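Local coordinates for designed helical repeat protein (PDB 5CWD) that has no known natural function, being a de novo designed protein built to fold into an array of repeated, disulfide-bonded helix pairs, at residues 93-98 with 116-121; 97-102 with 134-139. One frame throughout, in Å; residues are numbered along the deposited sequence.

Contact 1. Residues 93-98 with 116-121; sequences SFCEAA and KACLEV
In this designed helical-repeat fold, C95 and C118 join two antiparallel helices of an alpha-helical hairpin through a disulfide, flanked by a CH-pi contact of V121 on F94. The segment axes run 8.8 Å apart, their N-to-C directions 176° from each other. The CA atoms of C95 and C118 come within 4.5 Å. The SG of C95 is bonded to the SG of C118 at 2.0 Å, with a chi3 of 92°. One turn farther along its helix from A117, V121 lays CG2 over one face of the F94 ring, 3.5 Å from the ring centroid. In F94 the bond to CB already points toward helix 108-125, and CG stands anti to the backbone N (chi1 -168°). Phenylalanine suits the spot because its large flat ring can span from V121 to the earlier helices, touching C76 of helix 66-83 and A57 of helix 45-63. An alanine in place of F94 would probably open a gap beneath V121 CG2 and leave that methyl without its aromatic mate. The small A117 fits beside the ring, where its CB lies near the ring plane at the edge, 4.1 Å from CE1 of F94.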
loop_
_atom_site.group_PDB
_atom_site.type_symbol
_atom_site.label_atom_id
_atom_site.label_comp_id
_atom_site.label_asym_id
_atom_site.label_seq_id
_atom_site.Cartn_x
_atom_site.Cartn_y
_atom_site.Cartn_z
ATOM N N SER A 93 -0.333 -1.891 -6.402
ATOM C CA SER A 93 0.265 -2.792 -5.420
ATOM C C SER A 93 0.019 -2.281 -4.003
ATOM O O SER A 93 -0.369 -3.045 -3.113
ATOM C CB SER A 93 1.766 -2.947 -5.673
ATOM O OG SER A 93 2.431 -1.699 -5.582
ATOM N N PHE A 94 0.244 -0.985 -3.807
ATOM C CA PHE A 94 -0.012 -0.338 -2.528
ATOM C C PHE A 94 -1.451 -0.569 -2.078
ATOM O O PHE A 94 -1.694 -1.007 -0.951
ATOM C CB PHE A 94 0.270 1.162 -2.632
ATOM C CG PHE A 94 0.312 1.870 -1.305
ATOM C CD1 PHE A 94 -0.846 2.087 -0.577
ATOM C CD2 PHE A 94 1.514 2.330 -0.792
ATOM C CE1 PHE A 94 -0.804 2.743 0.634
ATOM C CE2 PHE A 94 1.560 2.986 0.423
ATOM C CZ PHE A 94 0.401 3.193 1.136
ATOM N N CYS A 95 -2.398 -0.266 -2.962
ATOM C CA CYS A 95 -3.816 -0.429 -2.652
ATOM C C CYS A 95 -4.164 -1.869 -2.298
ATOM O O CYS A 95 -4.803 -2.125 -1.277
ATOM C CB CYS A 95 -4.675 0.028 -3.829
ATOM S SG CYS A 95 -4.690 1.814 -4.072
ATOM N N GLU A 96 -3.751 -2.807 -3.145
ATOM C CA GLU A 96 -4.021 -4.219 -2.895
ATOM C C GLU A 96 -3.438 -4.668 -1.551
ATOM O O GLU A 96 -4.143 -5.262 -0.726
ATOM C CB GLU A 96 -3.466 -5.072 -4.038
ATOM C CG GLU A 96 -4.208 -4.871 -5.359
ATOM C CD GLU A 96 -3.555 -5.589 -6.529
ATOM O OE1 GLU A 96 -2.444 -6.135 -6.360
ATOM O OE2 GLU A 96 -4.160 -5.606 -7.623
ATOM N N ALA A 97 -2.161 -4.368 -1.323
ATOM C CA ALA A 97 -1.512 -4.718 -0.061
ATOM C C ALA A 97 -2.236 -4.077 1.120
ATOM O O ALA A 97 -2.410 -4.697 2.172
ATOM C CB ALA A 97 -0.056 -4.293 -0.080
ATOM N N ALA A 98 -2.659 -2.830 0.936
ATOM C CA ALA A 98 -3.405 -2.116 1.963
ATOM C C ALA A 98 -4.722 -2.817 2.264
ATOM O O ALA A 98 -5.096 -2.981 3.423
ATOM C CB ALA A 98 -3.660 -0.684 1.529
ATOM N N LYS A 116 -8.592 5.283 2.530
ATOM C CA LYS A 116 -8.109 6.648 2.379
ATOM C C LYS A 116 -6.694 6.628 1.811
ATOM O O LYS A 116 -6.384 7.338 0.852
ATOM C CB LYS A 116 -8.142 7.382 3.723
ATOM C CG LYS A 116 -8.618 8.829 3.636
ATOM C CD LYS A 116 -8.613 9.510 5.006
ATOM C CE LYS A 116 -9.769 9.048 5.895
ATOM N NZ LYS A 116 -11.069 9.684 5.528
ATOM N N ALA A 117 -5.849 5.787 2.399
ATOM C CA ALA A 117 -4.466 5.647 1.964
ATOM C C ALA A 117 -4.390 5.303 0.482
ATOM O O ALA A 117 -3.818 6.055 -0.310
ATOM C CB ALA A 117 -3.766 4.584 2.787
ATOM N N CYS A 118 -4.976 4.167 0.120
ATOM C CA CYS A 118 -5.023 3.721 -1.266
ATOM C C CYS A 118 -5.452 4.841 -2.204
ATOM O O CYS A 118 -4.736 5.183 -3.149
ATOM C CB CYS A 118 -5.979 2.538 -1.405
ATOM S SG CYS A 118 -6.442 2.177 -3.107
ATOM N N LEU A 119 -6.615 5.422 -1.924
ATOM C CA LEU A 119 -7.147 6.472 -2.783
ATOM C C LEU A 119 -6.219 7.682 -2.834
ATOM O O LEU A 119 -6.130 8.355 -3.863
ATOM C CB LEU A 119 -8.538 6.888 -2.311
ATOM C CG LEU A 119 -9.645 5.879 -2.619
ATOM C CD1 LEU A 119 -10.902 6.196 -1.826
ATOM C CD2 LEU A 119 -9.953 5.851 -4.112
ATOM N N GLU A 120 -5.528 7.962 -1.734
ATOM C CA GLU A 120 -4.544 9.039 -1.725
ATOM C C GLU A 120 -3.364 8.708 -2.639
ATOM O O GLU A 120 -2.901 9.565 -3.398
ATOM C CB GLU A 120 -4.048 9.306 -0.307
ATOM C CG GLU A 120 -3.214 10.572 -0.178
ATOM C CD GLU A 120 -4.051 11.839 -0.240
ATOM O OE1 GLU A 120 -4.966 11.997 0.599
ATOM O OE2 GLU A 120 -3.795 12.679 -1.128
ATOM N N VAL A 121 -2.873 7.471 -2.562
ATOM C CA VAL A 121 -1.808 7.028 -3.462
ATOM C C VAL A 121 -2.258 7.205 -4.902
ATOM O O VAL A 121 -1.557 7.808 -5.718
ATOM C CB VAL A 121 -1.424 5.550 -3.252
ATOM C CG1 VAL A 121 -0.287 5.157 -4.179
ATOM C CG2 VAL A 121 -0.998 5.302 -1.841
#

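Contact 2. Residues 97-102 with 134-139; sequences AAARAA and RSFCEA
Within the repeat array, A99 on helix 87-105 meets F136 on helix 129-147, two helices separated in sequence by helix 108-125. Their short segments approach to 8.2 Å between axes and cross at -39°, with the CA atoms of A99 and F136 nearest at 5.4 Å. Along 134-139, F136 is the first residue to touch the facing helix. Its CG is anti to the backbone N (chi1 -167°). The ring lies with one face against A99, whose CB sits over the middle of that face, 3.6 Å from the centroid of F136 and only 5° off the normal, a CH-pi contact. Alanine suits this place because its one methyl can rest on the ring while the helices stay close. CE2 of F136 is also 4.2 Å from CB of A98, and CZ lies more loosely near A102. A159 and V163 of helix 150-167 also touch F136, which adds the last helix to its packing. C137 points away from helix 87-105 and forms a disulfide with C160. Three residues after F136, A139 ends the contact, its small side chain letting CB come within 3.9 Å of the CB of A99.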
loop_
_atom_site.group_PDB
_atom_site.type_symbol
_atom_site.label_atom_id
_atom_site.label_comp_id
_atom_site.label_asym_id
_atom_site.label_seq_id
_atom_site.Cartn_x
_atom_site.Cartn_y
_atom_site.Cartn_z
ATOM N N ALA A 97 -2.161 -4.368 -1.323
ATOM C CA ALA A 97 -1.512 -4.718 -0.061
ATOM C C ALA A 97 -2.236 -4.077 1.120
ATOM O O ALA A 97 -2.410 -4.697 2.172
ATOM C CB ALA A 97 -0.056 -4.293 -0.080
ATOM N N ALA A 98 -2.659 -2.830 0.936
ATOM C CA ALA A 98 -3.405 -2.116 1.963
ATOM C C ALA A 98 -4.722 -2.817 2.264
ATOM O O ALA A 98 -5.096 -2.981 3.423
ATOM C CB ALA A 98 -3.660 -0.684 1.529
ATOM N N ALA A 99 -5.424 -3.224 1.212
ATOM C CA ALA A 99 -6.691 -3.922 1.371
ATOM C C ALA A 99 -6.474 -5.236 2.101
ATOM O O ALA A 99 -7.239 -5.589 2.997
ATOM C CB ALA A 99 -7.338 -4.167 0.023
ATOM N N ARG A 100 -5.430 -5.960 1.712
ATOM C CA ARG A 100 -5.112 -7.227 2.361
ATOM C C ARG A 100 -4.814 -7.026 3.841
ATOM O O ARG A 100 -5.383 -7.712 4.691
ATOM C CB ARG A 100 -3.928 -7.904 1.671
ATOM C CG ARG A 100 -4.292 -8.530 0.332
ATOM C CD ARG A 100 -3.185 -9.421 -0.199
ATOM N NE ARG A 100 -2.083 -8.651 -0.769
ATOM C CZ ARG A 100 -2.050 -8.194 -2.017
ATOM N NH1 ARG A 100 -3.067 -8.415 -2.846
ATOM N NH2 ARG A 100 -0.999 -7.507 -2.440
ATOM N N ALA A 101 -3.925 -6.089 4.145
ATOM C CA ALA A 101 -3.614 -5.774 5.533
ATOM C C ALA A 101 -4.891 -5.419 6.293
ATOM O O ALA A 101 -5.146 -5.932 7.386
ATOM C CB ALA A 101 -2.618 -4.636 5.603
ATOM N N ALA A 102 -5.697 -4.547 5.696
ATOM C CA ALA A 102 -6.965 -4.135 6.288
ATOM C C ALA A 102 -7.873 -5.337 6.522
ATOM O O ALA A 102 -8.576 -5.408 7.528
ATOM C CB ALA A 102 -7.656 -3.116 5.397
ATOM N N ARG A 134 -11.756 0.014 -7.003
ATOM C CA ARG A 134 -12.103 -1.299 -7.532
ATOM C C ARG A 134 -11.012 -2.315 -7.206
ATOM O O ARG A 134 -11.300 -3.440 -6.796
ATOM C CB ARG A 134 -12.322 -1.208 -9.042
ATOM C CG ARG A 134 -13.060 -2.384 -9.653
ATOM C CD ARG A 134 -13.338 -2.127 -11.123
ATOM N NE ARG A 134 -13.573 -3.358 -11.872
ATOM C CZ ARG A 134 -13.612 -3.430 -13.199
ATOM N NH1 ARG A 134 -13.429 -2.341 -13.936
ATOM N NH2 ARG A 134 -13.830 -4.596 -13.796
ATOM N N SER A 135 -9.759 -1.905 -7.386
ATOM C CA SER A 135 -8.619 -2.746 -7.041
ATOM C C SER A 135 -8.652 -3.108 -5.562
ATOM O O SER A 135 -8.498 -4.276 -5.196
ATOM C CB SER A 135 -7.304 -2.038 -7.374
ATOM O OG SER A 135 -7.238 -1.701 -8.749
ATOM N N PHE A 136 -8.846 -2.095 -4.723
ATOM C CA PHE A 136 -8.950 -2.287 -3.278
ATOM C C PHE A 136 -10.030 -3.309 -2.927
ATOM O O PHE A 136 -9.752 -4.355 -2.313
ATOM C CB PHE A 136 -9.254 -0.950 -2.600
ATOM C CG PHE A 136 -9.078 -0.961 -1.106
ATOM C CD1 PHE A 136 -10.007 -1.577 -0.284
ATOM C CD2 PHE A 136 -7.989 -0.333 -0.521
ATOM C CE1 PHE A 136 -9.852 -1.571 1.092
ATOM C CE2 PHE A 136 -7.827 -0.328 0.854
ATOM C CZ PHE A 136 -8.760 -0.947 1.660
ATOM N N CYS A 137 -11.260 -3.000 -3.325
ATOM C CA CYS A 137 -12.391 -3.861 -3.018
ATOM C C CYS A 137 -12.135 -5.276 -3.525
ATOM O O CYS A 137 -12.257 -6.249 -2.775
ATOM C CB CYS A 137 -13.674 -3.302 -3.632
ATOM S SG CYS A 137 -15.176 -4.155 -3.096
ATOM N N GLU A 138 -11.753 -5.386 -4.792
ATOM C CA GLU A 138 -11.551 -6.690 -5.402
ATOM C C GLU A 138 -10.430 -7.448 -4.699
ATOM O O GLU A 138 -10.496 -8.667 -4.558
ATOM C CB GLU A 138 -11.244 -6.549 -6.892
ATOM C CG GLU A 138 -11.344 -7.855 -7.681
ATOM C CD GLU A 138 -12.770 -8.377 -7.799
ATOM O OE1 GLU A 138 -13.704 -7.708 -7.305
ATOM O OE2 GLU A 138 -12.957 -9.461 -8.392
ATOM N N ALA A 139 -9.403 -6.729 -4.253
ATOM C CA ALA A 139 -8.325 -7.348 -3.489
ATOM C C ALA A 139 -8.872 -7.921 -2.190
ATOM O O ALA A 139 -8.589 -9.070 -1.833
ATOM C CB ALA A 139 -7.223 -6.345 -3.203
#

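Followed from the N terminus, the chain enters helix 87-105 and passes first through 93-98, then 97-102, the two segments overlapping at A97 and A98. Contact 1 closes the shorter loop, reaching forward to the next helix, 108-125. Contact 2 starts slightly later and closes a longer loop that ends on helix 129-147; as its start lies within 93-98 and its end lies beyond 116-121, the two loops overlap rather than nest. Contact 1 joins the halves of one hairpin, whereas contact 2 ties that hairpin to the following one. Their centres are 7 Å apart, and they meet directly where CB of C118 packs 3.6 Å from CD2 of F136.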